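Local coordinates for protein mannan endo-1,4-beta-mannosidase (Cryptopygus antarcticus, PDB 4OOZ) that hydrolyses internal beta-1,4 linkages of mannans, galactomannans and glucomannans, releasing mannobiose, mannotriose and mannotetraose from beta-1,4-mannan, at residues T79-V84 / G337-Q342; D115-A120 / K170-A175; T185-S190 / K212-Q217. All coordinates share one frame; numbering follows the deposited sequence.

Interaction 1 of 3, residues T79-V84 / G337-Q342; sequences TARVWV and GALTWQ. With BMA (beta-D-mannopyranose), chain G.
Trp83 and Trp341 meet through their six-membered rings, CZ2 of Trp83 lying 4.0 Å from CH2 of Trp341, and the two side chains cross at about a right angle. Both bind substrate, and the mannose lying against both touches each differently: its O5 lies over one face of the Trp341 indole, toward the rim, while its O1 lies at the edge of the Trp83 ring. On the opposite face of Trp341 rests CB of Gln342. With CG anti to the backbone N (chi1 174°), the Trp341 indole is carried from the end of strand 337-340 into the cleft. Glycoside hydrolase family 5 enzymes share a (beta/alpha)8 barrel, and here the contact spans strand 35-45, which pairs in parallel with both strands. Behind the tryptophans, Arg81 reaches inward on an extended chain. NH1 of Arg81 comes to the edge of the Trp341 ring, 4.2 Å from CZ3, and NE1 of Trp83 stands 3.6 Å above the Arg81 guanidinium plane, toward its rim. Salt bridges to Glu177 and Glu312, the probable nucleophile, and hydrogen bonds to Asn43 and Asn180 fix that group. Deeper still, Leu339 forks between two side chains: CD1 lies 3.9 Å from Arg81 CD, and CD2 packs 3.8 Å from Thr79 CG2.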
loop_
_atom_site.group_PDB
_atom_site.type_symbol
_atom_site.label_atom_id
_atom_site.label_comp_id
_atom_site.label_asym_id
_atom_site.label_seq_id
_atom_site.Cartn_x
_atom_site.Cartn_y
_atom_site.Cartn_z
ATOM N N THR A 79 3.804 -0.723 -11.878
ATOM C CA THR A 79 3.591 -0.206 -10.528
ATOM C C THR A 79 4.846 -0.222 -9.659
ATOM O O THR A 79 5.650 -1.150 -9.724
ATOM C CB THR A 79 2.480 -1.004 -9.811
ATOM O OG1 THR A 79 1.263 -0.879 -10.550
ATOM C CG2 THR A 79 2.244 -0.486 -8.397
ATOM N N ALA A 80 5.008 0.825 -8.857
ATOM C CA ALA A 80 6.012 0.844 -7.799
ATOM C C ALA A 80 5.376 1.297 -6.489
ATOM O O ALA A 80 4.652 2.289 -6.449
ATOM C CB ALA A 80 7.172 1.745 -8.170
ATOM N N ARG A 81 5.633 0.552 -5.422
ATOM C CA ARG A 81 5.116 0.899 -4.104
ATOM C C ARG A 81 6.191 1.613 -3.287
ATOM O O ARG A 81 7.226 1.030 -2.969
ATOM C CB ARG A 81 4.626 -0.352 -3.373
ATOM C CG ARG A 81 3.935 -0.080 -2.044
ATOM C CD ARG A 81 3.214 -1.325 -1.562
ATOM N NE ARG A 81 2.619 -1.169 -0.238
ATOM C CZ ARG A 81 3.118 -1.706 0.871
ATOM N NH1 ARG A 81 4.228 -2.426 0.819
ATOM N NH2 ARG A 81 2.508 -1.523 2.031
ATOM N N VAL A 82 5.939 2.875 -2.953
ATOM C CA VAL A 82 6.929 3.696 -2.263
ATOM C C VAL A 82 6.407 4.262 -0.941
ATOM O O VAL A 82 5.308 4.813 -0.873
ATOM C CB VAL A 82 7.395 4.856 -3.161
ATOM C CG1 VAL A 82 8.267 4.333 -4.278
ATOM C CG2 VAL A 82 6.205 5.585 -3.743
ATOM N N TRP A 83 7.206 4.119 0.113
ATOM C CA TRP A 83 6.836 4.626 1.434
ATOM C C TRP A 83 7.187 6.109 1.574
ATOM O O TRP A 83 8.120 6.598 0.938
ATOM C CB TRP A 83 7.519 3.812 2.539
ATOM C CG TRP A 83 7.067 2.380 2.610
ATOM C CD1 TRP A 83 6.353 1.697 1.669
ATOM C CD2 TRP A 83 7.292 1.457 3.684
ATOM N NE1 TRP A 83 6.123 0.411 2.087
ATOM C CE2 TRP A 83 6.689 0.237 3.320
ATOM C CE3 TRP A 83 7.947 1.546 4.916
ATOM C CZ2 TRP A 83 6.721 -0.886 4.143
ATOM C CZ3 TRP A 83 7.976 0.430 5.731
ATOM C CH2 TRP A 83 7.369 -0.770 5.342
ATOM N N VAL A 84 6.433 6.822 2.408
ATOM C CA VAL A 84 6.608 8.265 2.545
ATOM C C VAL A 84 6.951 8.684 3.980
ATOM O O VAL A 84 8.121 8.871 4.310
ATOM C CB VAL A 84 5.345 9.020 2.083
ATOM C CG1 VAL A 84 5.574 10.522 2.122
ATOM C CG2 VAL A 84 4.962 8.586 0.683
ATOM N N GLY A 337 -3.087 -7.891 -8.646
ATOM C CA GLY A 337 -1.726 -7.392 -8.691
ATOM C C GLY A 337 -0.738 -8.200 -7.874
ATOM O O GLY A 337 -1.122 -8.983 -7.006
ATOM N N ALA A 338 0.546 -7.999 -8.153
ATOM C CA ALA A 338 1.612 -8.683 -7.431
ATOM C C ALA A 338 2.868 -7.819 -7.384
ATOM O O ALA A 338 3.416 -7.451 -8.420
ATOM C CB ALA A 338 1.913 -10.024 -8.074
ATOM N N LEU A 339 3.316 -7.501 -6.173
ATOM C CA LEU A 339 4.478 -6.642 -5.977
ATOM C C LEU A 339 5.577 -7.370 -5.234
ATOM O O LEU A 339 5.425 -7.723 -4.072
ATOM C CB LEU A 339 4.098 -5.383 -5.204
ATOM C CG LEU A 339 3.044 -4.476 -5.829
ATOM C CD1 LEU A 339 2.573 -3.464 -4.809
ATOM C CD2 LEU A 339 3.599 -3.781 -7.059
ATOM N N THR A 340 6.687 -7.602 -5.909
ATOM C CA THR A 340 7.830 -8.240 -5.274
ATOM C C THR A 340 8.395 -7.391 -4.151
ATOM O O THR A 340 8.355 -6.161 -4.212
ATOM C CB THR A 340 8.905 -8.498 -6.282
ATOM O OG1 THR A 340 8.867 -7.424 -7.224
ATOM C CG2 THR A 340 8.653 -9.796 -6.994
ATOM N N TRP A 341 8.945 -8.028 -3.128
ATOM C CA TRP A 341 9.375 -7.231 -2.002
ATOM C C TRP A 341 10.769 -6.649 -2.173
ATOM O O TRP A 341 11.730 -7.341 -2.506
ATOM C CB TRP A 341 9.319 -8.003 -0.696
ATOM C CG TRP A 341 9.915 -7.174 0.390
ATOM C CD1 TRP A 341 11.059 -7.433 1.080
ATOM C CD2 TRP A 341 9.454 -5.891 0.850
ATOM N NE1 TRP A 341 11.321 -6.418 1.967
ATOM C CE2 TRP A 341 10.349 -5.460 1.847
ATOM C CE3 TRP A 341 8.361 -5.078 0.531
ATOM C CZ2 TRP A 341 10.186 -4.256 2.529
ATOM C CZ3 TRP A 341 8.202 -3.880 1.209
ATOM C CH2 TRP A 341 9.111 -3.483 2.197
ATOM N N GLN A 342 10.811 -5.350 -1.896
ATOM C CA GLN A 342 11.913 -4.410 -2.068
ATOM C C GLN A 342 12.965 -4.612 -3.144
ATOM O O GLN A 342 13.757 -5.556 -3.155
ATOM C CB GLN A 342 12.617 -4.213 -0.733
ATOM C CG GLN A 342 12.387 -2.792 -0.310
ATOM C CD GLN A 342 12.902 -2.426 1.033
ATOM O OE1 GLN A 342 13.029 -3.260 1.922
ATOM N NE2 GLN A 342 13.190 -1.148 1.202
HETATM C C1 BMA G . 7.805 -4.672 5.601
HETATM C C2 BMA G . 6.884 -5.491 6.455
HETATM C C3 BMA G . 7.707 -6.266 7.456
HETATM C C4 BMA G . 8.780 -7.105 6.751
HETATM C C5 BMA G . 9.572 -6.281 5.718
HETATM C C6 BMA G . 10.387 -7.172 4.808
HETATM O O1 BMA G . 6.987 -4.035 4.662
HETATM O O2 BMA G . 6.251 -6.468 5.641
HETATM O O3 BMA G . 6.887 -7.119 8.250
HETATM O O4 BMA G . 9.688 -7.627 7.713
HETATM O O5 BMA G . 8.674 -5.515 4.890
HETATM O O6 BMA G . 10.469 -8.470 5.384
#

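Interaction 2 of 3, residues D115-A120 / K170-A175; sequences DLLDYA and KPSLAA
Leu117 packs against Lys170, Ser172 and Leu173 in a mainly apolar contact between helix 109-122 and the turn leading into strand 173-180, one of the parallel strands of the barrel. The two branches of Leu117 divide the work: its CD1 lies 3.9 Å from Lys170 CB and also meets Leu173 CD2, while its CD2 faces Leu173 CB at 4.1 Å. Lys170 to Leu173 form a type II turn, which brings both Lys170 and Ser172 round to the helix. The hydroxyl of Ser172 lies 3.0 Å, OG to O, from the Leu117 carbonyl, but a hydrogen bond here is doubtful because the modelled OG also crowds Pro171 O. One helical turn further on, the methyl of Ala120 touches Ser172 CB at 4.2 Å. At the outer margin the Lys170 chain, bent at chi2 (-117°), runs past CB of Leu117 and delivers NZ to OD1 of Asp118 in a salt bridge whose modelled length is too short to be relied on. Ser114 gives NZ a second partner. Leu127 of strand 126-133 touches Leu117 and Ala120, and Leu129 meets Leu173, while helix 58-74 covers the other flank of helix 109-122 through Leu116, Tyr119 and Ala120.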
loop_
_atom_site.group_PDB
_atom_site.type_symbol
_atom_site.label_atom_id
_atom_site.label_comp_id
_atom_site.label_asym_id
_atom_site.label_seq_id
_atom_site.Cartn_x
_atom_site.Cartn_y
_atom_site.Cartn_z
ATOM N N ASP A 115 7.197 15.642 -8.295
ATOM C CA ASP A 115 8.250 15.383 -9.266
ATOM C C ASP A 115 8.313 13.900 -9.642
ATOM O O ASP A 115 8.267 13.533 -10.832
ATOM C CB ASP A 115 9.596 15.849 -8.709
ATOM C CG ASP A 115 10.719 15.707 -9.705
ATOM O OD1 ASP A 115 10.881 16.613 -10.548
ATOM O OD2 ASP A 115 11.445 14.694 -9.642
ATOM N N LEU A 116 8.398 13.052 -8.622
ATOM C CA LEU A 116 8.504 11.615 -8.845
ATOM C C LEU A 116 7.290 11.076 -9.597
ATOM O O LEU A 116 7.417 10.185 -10.436
ATOM C CB LEU A 116 8.664 10.875 -7.520
ATOM C CG LEU A 116 9.179 9.445 -7.663
ATOM C CD1 LEU A 116 10.576 9.446 -8.266
ATOM C CD2 LEU A 116 9.164 8.730 -6.329
ATOM N N LEU A 117 6.118 11.625 -9.291
ATOM C CA LEU A 117 4.890 11.247 -9.976
ATOM C C LEU A 117 4.971 11.605 -11.451
ATOM O O LEU A 117 4.558 10.822 -12.309
ATOM C CB LEU A 117 3.680 11.926 -9.337
ATOM C CG LEU A 117 3.319 11.497 -7.916
ATOM C CD1 LEU A 117 2.114 12.275 -7.422
ATOM C CD2 LEU A 117 3.057 10.006 -7.853
ATOM N N ASP A 118 5.496 12.792 -11.740
ATOM C CA ASP A 118 5.701 13.218 -13.121
ATOM C C ASP A 118 6.588 12.240 -13.878
ATOM O O ASP A 118 6.262 11.824 -14.998
ATOM C CB ASP A 118 6.323 14.614 -13.175
ATOM C CG ASP A 118 5.348 15.699 -12.787
ATOM O OD1 ASP A 118 4.293 15.370 -12.208
ATOM O OD2 ASP A 118 5.631 16.881 -13.071
ATOM N N TYR A 119 7.711 11.872 -13.266
ATOM C CA TYR A 119 8.639 10.957 -13.925
ATOM C C TYR A 119 7.997 9.594 -14.157
ATOM O O TYR A 119 8.080 9.028 -15.255
ATOM C CB TYR A 119 9.915 10.798 -13.104
ATOM C CG TYR A 119 11.068 10.231 -13.896
ATOM C CD1 TYR A 119 11.738 11.009 -14.830
ATOM C CD2 TYR A 119 11.494 8.926 -13.707
ATOM C CE1 TYR A 119 12.793 10.504 -15.555
ATOM C CE2 TYR A 119 12.550 8.410 -14.431
ATOM C CZ TYR A 119 13.197 9.204 -15.352
ATOM O OH TYR A 119 14.252 8.702 -16.077
ATOM N N ALA A 120 7.353 9.081 -13.112
ATOM C CA ALA A 120 6.665 7.799 -13.170
ATOM C C ALA A 120 5.653 7.791 -14.302
ATOM O O ALA A 120 5.541 6.810 -15.037
ATOM C CB ALA A 120 5.985 7.501 -11.847
ATOM N N LYS A 170 -2.671 14.054 -10.612
ATOM C CA LYS A 170 -1.590 13.263 -11.176
ATOM C C LYS A 170 -1.985 11.815 -11.398
ATOM O O LYS A 170 -2.170 11.066 -10.439
ATOM C CB LYS A 170 -0.358 13.315 -10.269
ATOM C CG LYS A 170 0.083 14.715 -9.907
ATOM C CD LYS A 170 1.465 15.011 -10.454
ATOM C CE LYS A 170 1.793 16.486 -10.309
ATOM N NZ LYS A 170 2.883 16.904 -11.230
ATOM N N PRO A 171 -2.113 11.417 -12.672
ATOM C CA PRO A 171 -2.105 9.992 -13.003
ATOM C C PRO A 171 -0.747 9.422 -12.617
ATOM O O PRO A 171 0.172 10.211 -12.387
ATOM C CB PRO A 171 -2.322 9.974 -14.516
ATOM C CG PRO A 171 -2.921 11.294 -14.838
ATOM C CD PRO A 171 -2.327 12.255 -13.862
ATOM N N SER A 172 -0.635 8.096 -12.554
ATOM C CA SER A 172 0.517 7.376 -11.993
ATOM C C SER A 172 0.429 7.365 -10.470
ATOM O O SER A 172 1.074 6.551 -9.810
ATOM C CB SER A 172 1.857 7.958 -12.456
ATOM O OG SER A 172 2.125 9.200 -11.832
ATOM N N LEU A 173 -0.373 8.263 -9.910
ATOM C CA LEU A 173 -0.736 8.154 -8.508
ATOM C C LEU A 173 -1.959 7.264 -8.416
ATOM O O LEU A 173 -3.096 7.736 -8.360
ATOM C CB LEU A 173 -1.001 9.521 -7.877
ATOM C CG LEU A 173 -1.482 9.531 -6.421
ATOM C CD1 LEU A 173 -0.759 8.490 -5.574
ATOM C CD2 LEU A 173 -1.302 10.916 -5.824
ATOM N N ALA A 174 -1.711 5.963 -8.424
ATOM C CA ALA A 174 -2.772 4.985 -8.316
ATOM C C ALA A 174 -2.752 4.365 -6.933
ATOM O O ALA A 174 -2.200 3.276 -6.762
ATOM C CB ALA A 174 -2.626 3.917 -9.383
ATOM N N ALA A 175 -3.304 5.118 -5.976
ATOM C CA ALA A 175 -3.633 4.728 -4.591
ATOM C C ALA A 175 -2.744 5.345 -3.504
ATOM O O ALA A 175 -1.531 5.508 -3.660
ATOM C CB ALA A 175 -3.650 3.209 -4.413
#

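Interaction 3 of 3, residues T185-S190 / K212-Q217; sequences TLQPGS and KFPMKQ. With BMA (beta-D-mannopyranose), chain D; BMA (beta-D-mannopyranose), chain B.
The carbonyl oxygen of Thr185 is gripped by two amides in succession: Phe213 N at 3.0 Å, with an N-H...O angle of 165°, and Lys212 N in a weak bond at 3.5 Å. Phe213 returns its own carbonyl to the amide of Gln187, which bonds from above the carbonyl plane, N to O 2.7 Å. CA of Leu186 makes a CH...O contact with this same oxygen. Phe213 thus bonds to the neighbours on either side of Leu186, the pattern of a single parallel beta bridge. The bridge sets the root of Gln187, whose side chain, with CG anti to the backbone N (chi1 -163°) and extended beyond it, reaches two linked mannoses. NE2 of Gln187 donates to O3 of the chain D sugar at 3.1 Å and weakly to O5 of the chain B sugar, and so spans the glycosidic linkage. Cut back to an alanine, this position is likely to leave both sugar oxygens without the amide donor and to weaken the hold on the mannan chain. Beside the bridge, OG1 of Thr185, hydrogen-bonded to Gly134 O, lies at the edge of the Phe213 ring, 3.6 Å from CD2. CB of Lys212 sits over one face of that ring. Leu186 CD1 packs 3.9 Å from Met215 SD at the start of helix 215-232, beyond the N-cap residue Pro214. Farther along this helix Ile218 touches Leu186 and Phe213, and Gln143 of helix 140-143 meets Lys212 and Phe213.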
loop_
_atom_site.group_PDB
_atom_site.type_symbol
_atom_site.label_atom_id
_atom_site.label_comp_id
_atom_site.label_asym_id
_atom_site.label_seq_id
_atom_site.Cartn_x
_atom_site.Cartn_y
_atom_site.Cartn_z
ATOM N N THR A 185 2.193 -3.421 14.990
ATOM C CA THR A 185 2.089 -2.706 16.252
ATOM C C THR A 185 0.670 -2.780 16.802
ATOM O O THR A 185 0.156 -1.813 17.362
ATOM C CB THR A 185 2.509 -1.233 16.103
ATOM O OG1 THR A 185 1.878 -0.670 14.948
ATOM C CG2 THR A 185 4.018 -1.137 15.945
ATOM N N LEU A 186 0.047 -3.940 16.632
ATOM C CA LEU A 186 -1.297 -4.181 17.137
ATOM C C LEU A 186 -1.249 -4.699 18.566
ATOM O O LEU A 186 -0.355 -5.462 18.923
ATOM C CB LEU A 186 -2.031 -5.183 16.236
ATOM C CG LEU A 186 -3.257 -5.896 16.817
ATOM C CD1 LEU A 186 -4.471 -4.978 16.852
ATOM C CD2 LEU A 186 -3.560 -7.179 16.055
ATOM N N GLN A 187 -2.206 -4.268 19.382
ATOM C CA GLN A 187 -2.378 -4.824 20.716
ATOM C C GLN A 187 -3.555 -5.794 20.698
ATOM O O GLN A 187 -4.703 -5.384 20.875
ATOM C CB GLN A 187 -2.604 -3.717 21.749
ATOM C CG GLN A 187 -2.387 -4.160 23.188
ATOM C CD GLN A 187 -2.550 -3.023 24.182
ATOM O OE1 GLN A 187 -3.644 -2.483 24.351
ATOM N NE2 GLN A 187 -1.458 -2.654 24.844
ATOM N N PRO A 188 -3.274 -7.087 20.471
ATOM C CA PRO A 188 -4.317 -8.103 20.300
ATOM C C PRO A 188 -5.159 -8.290 21.556
ATOM O O PRO A 188 -4.605 -8.405 22.646
ATOM C CB PRO A 188 -3.521 -9.377 19.984
ATOM C CG PRO A 188 -2.157 -8.902 19.582
ATOM C CD PRO A 188 -1.929 -7.676 20.397
ATOM N N GLY A 189 -6.479 -8.318 21.401
ATOM C CA GLY A 189 -7.371 -8.482 22.535
ATOM C C GLY A 189 -8.789 -8.868 22.160
ATOM O O GLY A 189 -9.184 -8.784 20.997
ATOM N N SER A 190 -9.559 -9.291 23.160
ATOM C CA SER A 190 -10.944 -9.700 22.958
ATOM C C SER A 190 -11.873 -8.494 22.899
ATOM O O SER A 190 -11.589 -7.456 23.494
ATOM C CB SER A 190 -11.387 -10.639 24.080
ATOM O OG SER A 190 -10.452 -11.687 24.268
ATOM N N LYS A 212 1.097 -1.759 20.726
ATOM C CA LYS A 212 0.743 -0.392 21.095
ATOM C C LYS A 212 -0.731 -0.082 20.859
ATOM O O LYS A 212 -1.413 0.430 21.745
ATOM C CB LYS A 212 1.599 0.609 20.314
ATOM C CG LYS A 212 3.064 0.232 20.204
ATOM C CD LYS A 212 3.862 1.310 19.490
ATOM C CE LYS A 212 5.266 0.822 19.182
ATOM N NZ LYS A 212 5.887 0.186 20.372
ATOM N N PHE A 213 -1.217 -0.388 19.660
ATOM C CA PHE A 213 -2.554 0.030 19.253
ATOM C C PHE A 213 -3.559 -1.114 19.175
ATOM O O PHE A 213 -3.399 -2.034 18.373
ATOM C CB PHE A 213 -2.489 0.727 17.896
ATOM C CG PHE A 213 -1.370 1.716 17.779
ATOM C CD1 PHE A 213 -1.430 2.926 18.443
ATOM C CD2 PHE A 213 -0.258 1.438 17.003
ATOM C CE1 PHE A 213 -0.404 3.837 18.337
ATOM C CE2 PHE A 213 0.774 2.353 16.893
ATOM C CZ PHE A 213 0.699 3.553 17.563
ATOM N N PRO A 214 -4.605 -1.054 20.013
ATOM C CA PRO A 214 -5.748 -1.962 19.880
ATOM C C PRO A 214 -6.441 -1.757 18.537
ATOM O O PRO A 214 -6.385 -0.650 17.997
ATOM C CB PRO A 214 -6.658 -1.564 21.050
ATOM C CG PRO A 214 -6.209 -0.192 21.448
ATOM C CD PRO A 214 -4.745 -0.150 21.165
ATOM N N MET A 215 -7.075 -2.804 18.014
ATOM C CA MET A 215 -7.658 -2.776 16.674
ATOM C C MET A 215 -8.599 -1.592 16.469
ATOM O O MET A 215 -8.619 -0.986 15.398
ATOM C CB MET A 215 -8.406 -4.079 16.392
ATOM C CG MET A 215 -8.695 -4.313 14.922
ATOM S SD MET A 215 -7.171 -4.654 14.026
ATOM C CE MET A 215 -7.440 -3.692 12.539
ATOM N N LYS A 216 -9.372 -1.268 17.501
ATOM C CA LYS A 216 -10.306 -0.148 17.450
ATOM C C LYS A 216 -9.610 1.160 17.065
ATOM O O LYS A 216 -10.136 1.945 16.273
ATOM C CB LYS A 216 -11.015 -0.004 18.799
ATOM C CG LYS A 216 -11.968 1.163 18.894
ATOM C CD LYS A 216 -13.231 0.781 19.639
ATOM C CE LYS A 216 -12.939 -0.001 20.904
ATOM N NZ LYS A 216 -14.167 -0.652 21.471
ATOM N N GLN A 217 -8.417 1.377 17.612
ATOM C CA GLN A 217 -7.654 2.596 17.349
ATOM C C GLN A 217 -7.101 2.638 15.933
ATOM O O GLN A 217 -7.079 3.690 15.298
ATOM C CB GLN A 217 -6.508 2.735 18.352
ATOM C CG GLN A 217 -6.969 2.886 19.787
ATOM C CD GLN A 217 -7.962 4.013 19.954
ATOM O OE1 GLN A 217 -7.771 5.109 19.427
ATOM N NE2 GLN A 217 -9.039 3.746 20.682
HETATM C C1 BMA D . -2.161 3.607 26.121
HETATM C C2 BMA D . -1.079 2.528 25.889
HETATM C C3 BMA D . -1.671 1.111 25.987
HETATM C C4 BMA D . -2.608 0.954 27.197
HETATM C C5 BMA D . -3.673 2.056 27.142
HETATM C C6 BMA D . -4.675 1.989 28.285
HETATM O O2 BMA D . -0.060 2.618 26.874
HETATM O O3 BMA D . -0.649 0.122 26.033
HETATM O O4 BMA D . -3.234 -0.325 27.163
HETATM O O5 BMA D . -2.998 3.314 27.223
HETATM O O6 BMA D . -5.897 2.570 27.843
HETATM C C1 BMA B . -2.866 -1.102 28.320
HETATM C C2 BMA B . -4.112 -1.879 28.817
HETATM C C3 BMA B . -3.736 -2.888 29.911
HETATM C C4 BMA B . -2.493 -3.697 29.526
HETATM C C5 BMA B . -1.348 -2.736 29.199
HETATM C C6 BMA B . -0.062 -3.453 28.836
HETATM O O2 BMA B . -4.702 -2.622 27.761
HETATM O O3 BMA B . -4.815 -3.769 30.202
HETATM O O4 BMA B . -2.114 -4.551 30.596
HETATM O O5 BMA B . -1.752 -1.943 28.071
HETATM O O6 BMA B . 0.573 -2.723 27.796
#

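How the interactions relate
Strand 79-86 comes first along the chain and is met by side chains of strand 337-340, its neighbour across strand 35-45, more than 250 residues later; interaction 1 therefore closes most of the barrel into one long loop. Both other contacts fall within this span. Interaction 2 closes a much shorter loop, from helix 109-122 to the entrance of strand 173-180, and is complete before interaction 3 begins. The latter joins the loop after that strand to the start of helix 215-232. Interactions 1 and 2 reach the same sheet, their centres about 14 Å apart, whereas interactions 2 and 3 lie on opposite sides of the chain's centre, about 33 Å apart between centres.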